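Pyoverdine synthetase F (Pseudomonas aeruginosa PAO1, PDB 6CUL) is an alpha/beta protein of the pyoverdine synthetase system, built around a mixed beta-sheet with helices packed against it. Local coordinates at residues 57-62 against 132-137; 86-91 against 101-106; 107-112 against 128-133. All coordinates share one frame; numbering follows the deposited sequence.

Overall arrangement
Following the chain from the N terminus, strand 55-60 opens contact 1, which closes on the C-terminal part of helix 118-136, about 70 residues later. Inside that large loop, contact 2 closes a short one: the irregular segment 86-91 folds back on edge strand 103-105. Contact 3 follows in series, joining the turn at 107-112 to helix 118-136; it ends on the same part of the helix as contact 1 and shares H132 and D133 with it. Strands 55-60 and 103-105 are parallel neighbours in the mixed sheet, as the bonds V58 N to L102 O and Y60 N to L104 O show. Together the contacts tie this sheet edge to a loop and a helix.

Contact 1 of 3, residues 57-62 against 132-137; sequences GVIYDD and HDTLVE
I59, extended on strand 55-60 (phi -73°, psi 142°), faces T134 and L135 in the last turns of helix 118-136, and no hydrogen bond joins the two backbones. The side chains meet through methyl groups. I59 has CG1 beside its backbone N and opposite the carbonyl carbon, and a nearly extended chi2 of 154° carries CD1 out to the helix. There I59 CD1 lies 3.7 Å from L135 CD2, an ordinary van der Waals distance. The L135 side chain leaves the helix to one side of I59, and only its branched end, CD2, comes near; the two chains run at a slant to each other. T134 adds a looser touch from its methyl, with CG2 4.5 Å from I59 CD1, while its hydroxyl OG1 stays farther off. The buried area is small, 82 Å² in all, because one isoleucine carries the whole strand side. L104 and V106 pack on I59 too, and V106 also reaches T134, so the apolar layer continues between sheet and helix. Helix 118-136 connects strand 103-105 to the parallel strand 142-145 and passes over strand 55-60 on its way: the helix-on-sheet packing of a beta-alpha-beta crossover in a Rossmann-like alpha/beta sheet.

Contact 2 of 3, residues 86-91 against 101-106; sequences WFYPAD and DLLLSV
W86 and Y88 converge on L103 by different first torsions: W86 carries CG trans to its backbone N (chi1 -165°), whereas Y88 places CG between backbone N and carbonyl carbon (chi1 52°). L103, with chi1 -71°, sets CG beside its own N and directs CD1 at the two aromatic side chains. That single methyl makes the closest approach to both. Its distance to W86 CZ2 is 3.9 Å, and it lies in the plane of the indole, so the leucine meets the ring's benzo edge and not a face. Y88 points head-on against L103, its hydroxyl reaching the same methyl: Y88 OH is 4.1 Å from L103 CD1 and 4.2 Å from L103 CG, van der Waals touches of the hydroxyl oxygen on the leucine branch. The polar ends of both aromatic side chains, Y88 OH and W86 NE1, are hydrogen-bonded to OD1 of N100, so one amide oxygen links them next to the leucine they share. Within the loop, F87 CD1 stands 3.7 Å above the W86 ring plane, toward its rim. The residues flanking L103, L102 and L104, are backbone-bonded to V58 of strand 55-60, and the L103 side chain touches that of V58. I59 next along that strand faces helix 118-136, so loop 86-91 lies over the opposite face of this sheet edge, with Y88 and P89 also touching E38 of helix 36-46.

Contact 3 of 3, residues 107-112 against 128-133; sequences PSTYRR and ERRLHD
The turn that supplies T109, Y110 and R112 to the pocket of N-(4-{[(2-amino-4-oxo-1,4-dihydroquinazolin-6-yl)methyl]amino}benzene-1-carbonyl)-D-glutamic acid is met at its start, P107, by R130 of helix 118-136. R130 reaches across with a chain bent at chi3 (-51°), and the R130 and P107 side chains cross at about a right angle. Its NH2 donates to P107 O at an N-H...O angle of 153°, the carbonyl oxygen lying at the guanidinium edge near its plane. The modelled separation of R130 NH2 and P107 O, 2.4 Å, is very short, so the exact length is doubtful. R130 NH1 sits beside the proline ring, 3.2 Å from P107 CD. T109 OG1 is 3.8 Å from R130 NH2, obliquely placed to the guanidinium.

P107 O serves the turn itself as well: T109 N donates to it at 2.9 Å, closing an inverse gamma turn centred on S108, and T109 OG1 adds a weak bond to P107 O. This turn begins the connection between strand 103-105 and helix 118-136, so the arginine probably links the first part of the crossover connection to its helix. Beyond the gamma turn, R111 folds back and its NE bonds S108 OG at 3.0 Å, the oxygen tilted 20° from the guanidinium plane. S108 OG also bonds D61 beyond strand 55-60, and R111 NH2 forms a salt bridge with D69. On the helix side, R130 CG lies 3.6 Å above the R129 guanidinium plane, toward its rim, while R129 NH1 makes a salt bridge to D133 OD2 at 3.2 Å, one helical turn along.

Contact 1 of 3, residues 57-62 against 132-137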
loop_
_atom_site.group_PDB
_atom_site.type_symbol
_atom_site.label_atom_id
_atom_site.label_comp_id
_atom_site.label_asym_id
_atom_site.label_seq_id
_atom_site.Cartn_x
_atom_site.Cartn_y
_atom_site.Cartn_z
ATOM N N GLY A 57 -11.683 9.940 0.318
ATOM C CA GLY A 57 -11.063 10.012 1.604
ATOM C C GLY A 57 -9.743 9.320 1.647
ATOM O O GLY A 57 -9.550 8.371 0.978
ATOM N N VAL A 58 -8.840 9.803 2.460
ATOM C CA VAL A 58 -7.537 9.166 2.564
ATOM C C VAL A 58 -7.340 8.738 4.017
ATOM O O VAL A 58 -6.724 9.407 4.784
ATOM C CB VAL A 58 -6.354 10.081 2.110
ATOM C CG1 VAL A 58 -5.038 9.377 2.287
ATOM C CG2 VAL A 58 -6.486 10.516 0.667
ATOM N N ILE A 59 -7.904 7.617 4.345
ATOM C CA ILE A 59 -7.860 7.028 5.633
ATOM C C ILE A 59 -6.502 6.415 6.032
ATOM O O ILE A 59 -5.807 5.907 5.255
ATOM C CB ILE A 59 -9.007 6.007 5.720
ATOM C CG1 ILE A 59 -10.319 6.627 5.223
ATOM C CG2 ILE A 59 -9.190 5.488 7.123
ATOM C CD1 ILE A 59 -11.327 5.692 4.687
ATOM N N TYR A 60 -6.129 6.562 7.263
ATOM C CA TYR A 60 -4.906 6.015 7.756
ATOM C C TYR A 60 -5.233 5.448 9.131
ATOM O O TYR A 60 -5.993 6.000 9.827
ATOM C CB TYR A 60 -3.801 7.063 7.712
ATOM C CG TYR A 60 -3.797 7.972 8.816
ATOM C CD1 TYR A 60 -4.606 9.064 8.876
ATOM C CD2 TYR A 60 -3.002 7.719 9.853
ATOM C CE1 TYR A 60 -4.572 9.859 9.982
ATOM C CE2 TYR A 60 -2.950 8.504 10.948
ATOM C CZ TYR A 60 -3.720 9.561 11.000
ATOM O OH TYR A 60 -3.592 10.254 12.115
ATOM N N ASP A 61 -4.684 4.335 9.499
ATOM C CA ASP A 61 -5.004 3.779 10.758
ATOM C C ASP A 61 -4.111 4.006 11.959
ATOM O O ASP A 61 -4.429 3.529 12.980
ATOM C CB ASP A 61 -5.110 2.293 10.593
ATOM C CG ASP A 61 -3.823 1.620 10.688
ATOM O OD1 ASP A 61 -2.924 1.937 9.985
ATOM O OD2 ASP A 61 -3.720 0.746 11.451
ATOM N N ASP A 62 -3.058 4.758 11.839
ATOM C CA ASP A 62 -2.144 4.880 12.931
ATOM C C ASP A 62 -2.691 5.579 14.145
ATOM O O ASP A 62 -3.564 6.365 14.025
ATOM C CB ASP A 62 -0.922 5.616 12.466
ATOM C CG ASP A 62 -0.456 5.185 11.146
ATOM O OD1 ASP A 62 -1.114 5.385 10.161
ATOM O OD2 ASP A 62 0.598 4.653 11.096
ATOM N N HIS A 132 -16.104 0.413 7.714
ATOM C CA HIS A 132 -17.329 0.268 6.932
ATOM C C HIS A 132 -18.230 1.424 6.974
ATOM O O HIS A 132 -18.803 1.810 6.027
ATOM C CB HIS A 132 -18.124 -0.946 7.410
ATOM C CG HIS A 132 -19.452 -1.101 6.748
ATOM N ND1 HIS A 132 -20.614 -0.634 7.302
ATOM C CD2 HIS A 132 -19.804 -1.652 5.573
ATOM C CE1 HIS A 132 -21.614 -0.880 6.497
ATOM N NE2 HIS A 132 -21.150 -1.511 5.449
ATOM N N ASP A 133 -18.358 1.935 8.143
ATOM C CA ASP A 133 -19.256 3.015 8.477
ATOM C C ASP A 133 -18.827 4.303 7.864
ATOM O O ASP A 133 -19.626 4.963 7.302
ATOM C CB ASP A 133 -19.325 3.236 9.983
ATOM C CG ASP A 133 -20.274 2.323 10.695
ATOM O OD1 ASP A 133 -20.643 1.275 10.208
ATOM O OD2 ASP A 133 -20.607 2.667 11.809
ATOM N N THR A 134 -17.598 4.667 7.990
ATOM C CA THR A 134 -17.217 5.880 7.341
ATOM C C THR A 134 -16.952 5.804 5.857
ATOM O O THR A 134 -16.772 6.818 5.316
ATOM C CB THR A 134 -16.049 6.598 7.940
ATOM O OG1 THR A 134 -16.113 7.934 7.511
ATOM C CG2 THR A 134 -14.815 6.068 7.425
ATOM N N LEU A 135 -16.796 4.661 5.224
ATOM C CA LEU A 135 -16.674 4.678 3.812
ATOM C C LEU A 135 -18.034 5.176 3.380
ATOM O O LEU A 135 -18.143 6.139 2.691
ATOM C CB LEU A 135 -16.366 3.285 3.315
ATOM C CG LEU A 135 -14.934 2.889 3.624
ATOM C CD1 LEU A 135 -14.597 1.490 3.244
ATOM C CD2 LEU A 135 -14.051 3.829 2.920
ATOM N N VAL A 136 -19.047 4.576 3.996
ATOM C CA VAL A 136 -20.440 4.864 3.776
ATOM C C VAL A 136 -20.633 6.311 4.087
ATOM O O VAL A 136 -21.274 6.959 3.369
ATOM C CB VAL A 136 -21.339 4.019 4.627
ATOM C CG1 VAL A 136 -22.754 4.443 4.448
ATOM C CG2 VAL A 136 -21.176 2.578 4.285
ATOM N N GLU A 137 -19.995 6.835 5.093
ATOM C CA GLU A 137 -20.062 8.261 5.280
ATOM C C GLU A 137 -19.473 8.993 4.053
ATOM O O GLU A 137 -19.732 10.166 3.882
ATOM C CB GLU A 137 -19.370 8.675 6.544
ATOM C CG GLU A 137 -20.221 9.287 7.632
ATOM C CD GLU A 137 -19.374 9.706 8.792
ATOM O OE1 GLU A 137 -19.501 9.129 9.862
ATOM O OE2 GLU A 137 -18.525 10.569 8.622
#

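Contact 2 of 3, residues 86-91 against 101-106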
loop_
_atom_site.group_PDB
_atom_site.type_symbol
_atom_site.label_atom_id
_atom_site.label_comp_id
_atom_site.label_asym_id
_atom_site.label_seq_id
_atom_site.Cartn_x
_atom_site.Cartn_y
_atom_site.Cartn_z
ATOM N N TRP A 86 7.437 15.228 4.936
ATOM C CA TRP A 86 6.064 14.760 4.833
ATOM C C TRP A 86 6.002 13.675 3.780
ATOM O O TRP A 86 6.829 13.610 2.961
ATOM C CB TRP A 86 5.094 15.913 4.560
ATOM C CG TRP A 86 3.639 15.622 4.769
ATOM C CD1 TRP A 86 2.698 15.810 3.898
ATOM C CD2 TRP A 86 3.015 15.019 5.907
ATOM N NE1 TRP A 86 1.518 15.414 4.376
ATOM C CE2 TRP A 86 1.680 14.907 5.617
ATOM C CE3 TRP A 86 3.455 14.588 7.147
ATOM C CZ2 TRP A 86 0.776 14.420 6.504
ATOM C CZ3 TRP A 86 2.562 14.098 8.001
ATOM C CH2 TRP A 86 1.246 14.024 7.688
ATOM N N PHE A 87 4.967 12.871 3.809
ATOM C CA PHE A 87 4.776 11.746 2.868
ATOM C C PHE A 87 4.660 12.034 1.348
ATOM O O PHE A 87 4.737 11.161 0.570
ATOM C CB PHE A 87 3.581 10.915 3.315
ATOM C CG PHE A 87 3.704 10.389 4.671
ATOM C CD1 PHE A 87 3.398 11.149 5.736
ATOM C CD2 PHE A 87 4.141 9.155 4.878
ATOM C CE1 PHE A 87 3.529 10.692 6.998
ATOM C CE2 PHE A 87 4.280 8.676 6.124
ATOM C CZ PHE A 87 3.979 9.451 7.193
ATOM N N TYR A 88 4.372 13.259 1.069
ATOM C CA TYR A 88 4.191 13.882 -0.190
ATOM C C TYR A 88 4.332 15.389 0.083
ATOM O O TYR A 88 4.373 15.804 1.199
ATOM C CB TYR A 88 2.824 13.521 -0.816
ATOM C CG TYR A 88 1.642 13.739 0.066
ATOM C CD1 TYR A 88 1.244 14.977 0.391
ATOM C CD2 TYR A 88 0.960 12.709 0.595
ATOM C CE1 TYR A 88 0.189 15.182 1.200
ATOM C CE2 TYR A 88 -0.086 12.901 1.402
ATOM C CZ TYR A 88 -0.462 14.155 1.703
ATOM O OH TYR A 88 -1.518 14.384 2.508
ATOM N N PRO A 89 4.425 16.205 -0.943
ATOM C CA PRO A 89 4.538 17.584 -0.526
ATOM C C PRO A 89 3.282 18.044 0.150
ATOM O O PRO A 89 2.294 17.990 -0.474
ATOM C CB PRO A 89 4.690 18.307 -1.821
ATOM C CG PRO A 89 5.272 17.343 -2.718
ATOM C CD PRO A 89 4.737 16.035 -2.346
ATOM N N ALA A 90 3.387 18.668 1.296
ATOM C CA ALA A 90 2.252 19.129 2.081
ATOM C C ALA A 90 1.308 20.015 1.293
ATOM O O ALA A 90 0.146 20.078 1.616
ATOM C CB ALA A 90 2.727 19.860 3.285
ATOM N N ASP A 91 1.808 20.611 0.243
ATOM C CA ASP A 91 0.975 21.397 -0.598
ATOM C C ASP A 91 0.270 20.609 -1.753
ATOM O O ASP A 91 -0.398 21.229 -2.509
ATOM C CB ASP A 91 1.787 22.566 -1.094
ATOM C CG ASP A 91 2.956 22.152 -1.868
ATOM O OD1 ASP A 91 2.812 21.128 -2.483
ATOM O OD2 ASP A 91 3.994 22.816 -1.895
ATOM N N ASP A 101 -6.237 17.882 3.251
ATOM C CA ASP A 101 -7.551 17.981 3.711
ATOM C C ASP A 101 -8.266 16.650 3.633
ATOM O O ASP A 101 -9.242 16.552 4.213
ATOM C CB ASP A 101 -8.296 19.057 2.960
ATOM C CG ASP A 101 -7.641 20.417 3.041
ATOM O OD1 ASP A 101 -6.726 20.684 3.773
ATOM O OD2 ASP A 101 -8.049 21.243 2.306
ATOM N N LEU A 102 -7.827 15.680 2.895
ATOM C CA LEU A 102 -8.534 14.405 2.897
ATOM C C LEU A 102 -8.083 13.341 3.882
ATOM O O LEU A 102 -8.605 12.317 3.846
ATOM C CB LEU A 102 -8.549 13.789 1.517
ATOM C CG LEU A 102 -9.076 14.574 0.359
ATOM C CD1 LEU A 102 -8.581 13.985 -0.926
ATOM C CD2 LEU A 102 -10.562 14.605 0.403
ATOM N N LEU A 103 -7.120 13.598 4.705
ATOM C CA LEU A 103 -6.688 12.623 5.635
ATOM C C LEU A 103 -7.738 12.292 6.700
ATOM O O LEU A 103 -8.322 13.204 7.255
ATOM C CB LEU A 103 -5.452 13.153 6.304
ATOM C CG LEU A 103 -4.203 13.207 5.450
ATOM C CD1 LEU A 103 -3.032 13.662 6.261
ATOM C CD2 LEU A 103 -3.947 11.864 4.876
ATOM N N LEU A 104 -7.947 11.014 6.972
ATOM C CA LEU A 104 -8.863 10.514 7.980
ATOM C C LEU A 104 -8.244 9.450 8.837
ATOM O O LEU A 104 -7.581 8.601 8.324
ATOM C CB LEU A 104 -10.037 9.826 7.333
ATOM C CG LEU A 104 -11.064 10.697 6.699
ATOM C CD1 LEU A 104 -12.206 9.891 6.171
ATOM C CD2 LEU A 104 -11.549 11.602 7.764
ATOM N N SER A 105 -8.479 9.461 10.130
ATOM C CA SER A 105 -7.948 8.423 10.925
ATOM C C SER A 105 -9.086 7.608 11.441
ATOM O O SER A 105 -9.986 8.166 12.013
ATOM C CB SER A 105 -7.161 8.913 12.103
ATOM O OG SER A 105 -6.349 7.880 12.620
ATOM N N VAL A 106 -9.012 6.302 11.262
ATOM C CA VAL A 106 -9.959 5.370 11.798
ATOM C C VAL A 106 -8.969 4.495 12.561
ATOM O O VAL A 106 -8.698 3.409 12.175
ATOM C CB VAL A 106 -10.734 4.604 10.762
ATOM C CG1 VAL A 106 -11.314 3.348 11.350
ATOM C CG2 VAL A 106 -11.808 5.437 10.196
#

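Contact 3 of 3, residues 107-112 against 128-133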
loop_
_atom_site.group_PDB
_atom_site.type_symbol
_atom_site.label_atom_id
_atom_site.label_comp_id
_atom_site.label_asym_id
_atom_site.label_seq_id
_atom_site.Cartn_x
_atom_site.Cartn_y
_atom_site.Cartn_z
ATOM N N PRO A 107 -8.480 4.989 13.689
ATOM C CA PRO A 107 -7.415 4.279 14.372
ATOM C C PRO A 107 -7.667 2.880 14.905
ATOM O O PRO A 107 -8.600 2.689 15.566
ATOM C CB PRO A 107 -7.074 5.216 15.515
ATOM C CG PRO A 107 -7.695 6.498 15.177
ATOM C CD PRO A 107 -8.894 6.177 14.413
ATOM N N SER A 108 -6.767 1.953 14.600
ATOM C CA SER A 108 -6.782 0.611 15.103
ATOM C C SER A 108 -6.114 0.564 16.437
ATOM O O SER A 108 -5.126 -0.070 16.627
ATOM C CB SER A 108 -6.071 -0.382 14.189
ATOM O OG SER A 108 -4.826 -0.001 13.762
ATOM N N THR A 109 -6.772 1.262 17.345
ATOM C CA THR A 109 -6.480 1.404 18.761
ATOM C C THR A 109 -6.477 0.089 19.532
ATOM O O THR A 109 -5.673 -0.110 20.357
ATOM C CB THR A 109 -7.492 2.286 19.362
ATOM O OG1 THR A 109 -8.782 1.867 18.942
ATOM C CG2 THR A 109 -7.225 3.596 18.906
ATOM N N TYR A 110 -7.245 -0.859 19.060
ATOM C CA TYR A 110 -7.339 -2.161 19.583
ATOM C C TYR A 110 -5.990 -2.775 19.674
ATOM O O TYR A 110 -5.838 -3.635 20.448
ATOM C CB TYR A 110 -8.239 -3.026 18.688
ATOM C CG TYR A 110 -7.643 -3.520 17.381
ATOM C CD1 TYR A 110 -6.829 -4.613 17.364
ATOM C CD2 TYR A 110 -7.932 -2.919 16.185
ATOM C CE1 TYR A 110 -6.302 -5.082 16.227
ATOM C CE2 TYR A 110 -7.409 -3.378 15.012
ATOM C CZ TYR A 110 -6.584 -4.472 15.045
ATOM O OH TYR A 110 -5.997 -4.960 13.940
ATOM N N ARG A 111 -5.039 -2.331 18.907
ATOM C CA ARG A 111 -3.693 -2.810 18.998
ATOM C C ARG A 111 -3.004 -2.504 20.355
ATOM O O ARG A 111 -2.085 -3.146 20.658
ATOM C CB ARG A 111 -2.875 -2.349 17.810
ATOM C CG ARG A 111 -3.151 -3.034 16.505
ATOM C CD ARG A 111 -2.312 -2.492 15.410
ATOM N NE ARG A 111 -2.450 -1.073 15.238
ATOM C CZ ARG A 111 -1.495 -0.184 15.263
ATOM N NH1 ARG A 111 -0.292 -0.516 15.440
ATOM N NH2 ARG A 111 -1.786 1.046 15.072
ATOM N N ARG A 112 -3.513 -1.573 21.136
ATOM C CA ARG A 112 -2.996 -1.254 22.447
ATOM C C ARG A 112 -3.099 -2.465 23.336
ATOM O O ARG A 112 -2.245 -2.717 24.060
ATOM C CB ARG A 112 -3.780 -0.105 23.061
ATOM C CG ARG A 112 -3.717 1.220 22.343
ATOM C CD ARG A 112 -4.725 2.233 22.819
ATOM N NE ARG A 112 -4.996 3.298 21.890
ATOM C CZ ARG A 112 -5.490 4.475 22.207
ATOM N NH1 ARG A 112 -5.746 4.781 23.415
ATOM N NH2 ARG A 112 -5.705 5.340 21.301
ATOM N N GLU A 128 -12.869 -2.441 12.107
ATOM C CA GLU A 128 -13.417 -2.823 10.848
ATOM C C GLU A 128 -14.832 -2.260 10.784
ATOM O O GLU A 128 -15.221 -1.786 9.759
ATOM C CB GLU A 128 -13.478 -4.319 10.669
ATOM C CG GLU A 128 -12.195 -5.033 10.918
ATOM C CD GLU A 128 -12.055 -6.296 10.128
ATOM O OE1 GLU A 128 -12.218 -6.232 8.929
ATOM O OE2 GLU A 128 -11.756 -7.340 10.672
ATOM N N ARG A 129 -15.586 -2.313 11.867
ATOM C CA ARG A 129 -16.907 -1.767 11.846
ATOM C C ARG A 129 -16.872 -0.269 11.578
ATOM O O ARG A 129 -17.661 0.195 10.837
ATOM C CB ARG A 129 -17.623 -2.086 13.104
ATOM C CG ARG A 129 -19.050 -1.652 13.053
ATOM C CD ARG A 129 -19.270 -0.206 13.446
ATOM N NE ARG A 129 -18.784 0.106 14.757
ATOM C CZ ARG A 129 -18.654 1.329 15.216
ATOM N NH1 ARG A 129 -18.934 2.343 14.460
ATOM N NH2 ARG A 129 -18.183 1.533 16.417
ATOM N N ARG A 130 -15.938 0.445 12.188
ATOM C CA ARG A 130 -15.690 1.849 11.891
ATOM C C ARG A 130 -15.147 2.055 10.465
ATOM O O ARG A 130 -15.334 3.087 9.920
ATOM C CB ARG A 130 -14.701 2.461 12.855
ATOM C CG ARG A 130 -15.289 3.150 14.047
ATOM C CD ARG A 130 -14.249 3.793 14.953
ATOM N NE ARG A 130 -13.146 2.916 15.356
ATOM C CZ ARG A 130 -11.878 3.297 15.496
ATOM N NH1 ARG A 130 -11.517 4.509 15.248
ATOM N NH2 ARG A 130 -10.986 2.422 15.860
ATOM N N LEU A 131 -14.392 1.143 9.904
ATOM C CA LEU A 131 -13.991 1.310 8.530
ATOM C C LEU A 131 -15.218 1.393 7.598
ATOM O O LEU A 131 -15.341 2.315 6.851
ATOM C CB LEU A 131 -13.029 0.196 8.097
ATOM C CG LEU A 131 -11.621 0.148 8.674
ATOM C CD1 LEU A 131 -10.766 -0.896 8.050
ATOM C CD2 LEU A 131 -10.915 1.449 8.542
ATOM N N HIS A 132 -16.104 0.413 7.714
ATOM C CA HIS A 132 -17.329 0.268 6.932
ATOM C C HIS A 132 -18.230 1.424 6.974
ATOM O O HIS A 132 -18.803 1.810 6.027
ATOM C CB HIS A 132 -18.124 -0.946 7.410
ATOM C CG HIS A 132 -19.452 -1.101 6.748
ATOM N ND1 HIS A 132 -20.614 -0.634 7.302
ATOM C CD2 HIS A 132 -19.804 -1.652 5.573
ATOM C CE1 HIS A 132 -21.614 -0.880 6.497
ATOM N NE2 HIS A 132 -21.150 -1.511 5.449
ATOM N N ASP A 133 -18.358 1.935 8.143
ATOM C CA ASP A 133 -19.256 3.015 8.477
ATOM C C ASP A 133 -18.827 4.303 7.864
ATOM O O ASP A 133 -19.626 4.963 7.302
ATOM C CB ASP A 133 -19.325 3.236 9.983
ATOM C CG ASP A 133 -20.274 2.323 10.695
ATOM O OD1 ASP A 133 -20.643 1.275 10.208
ATOM O OD2 ASP A 133 -20.607 2.667 11.809
#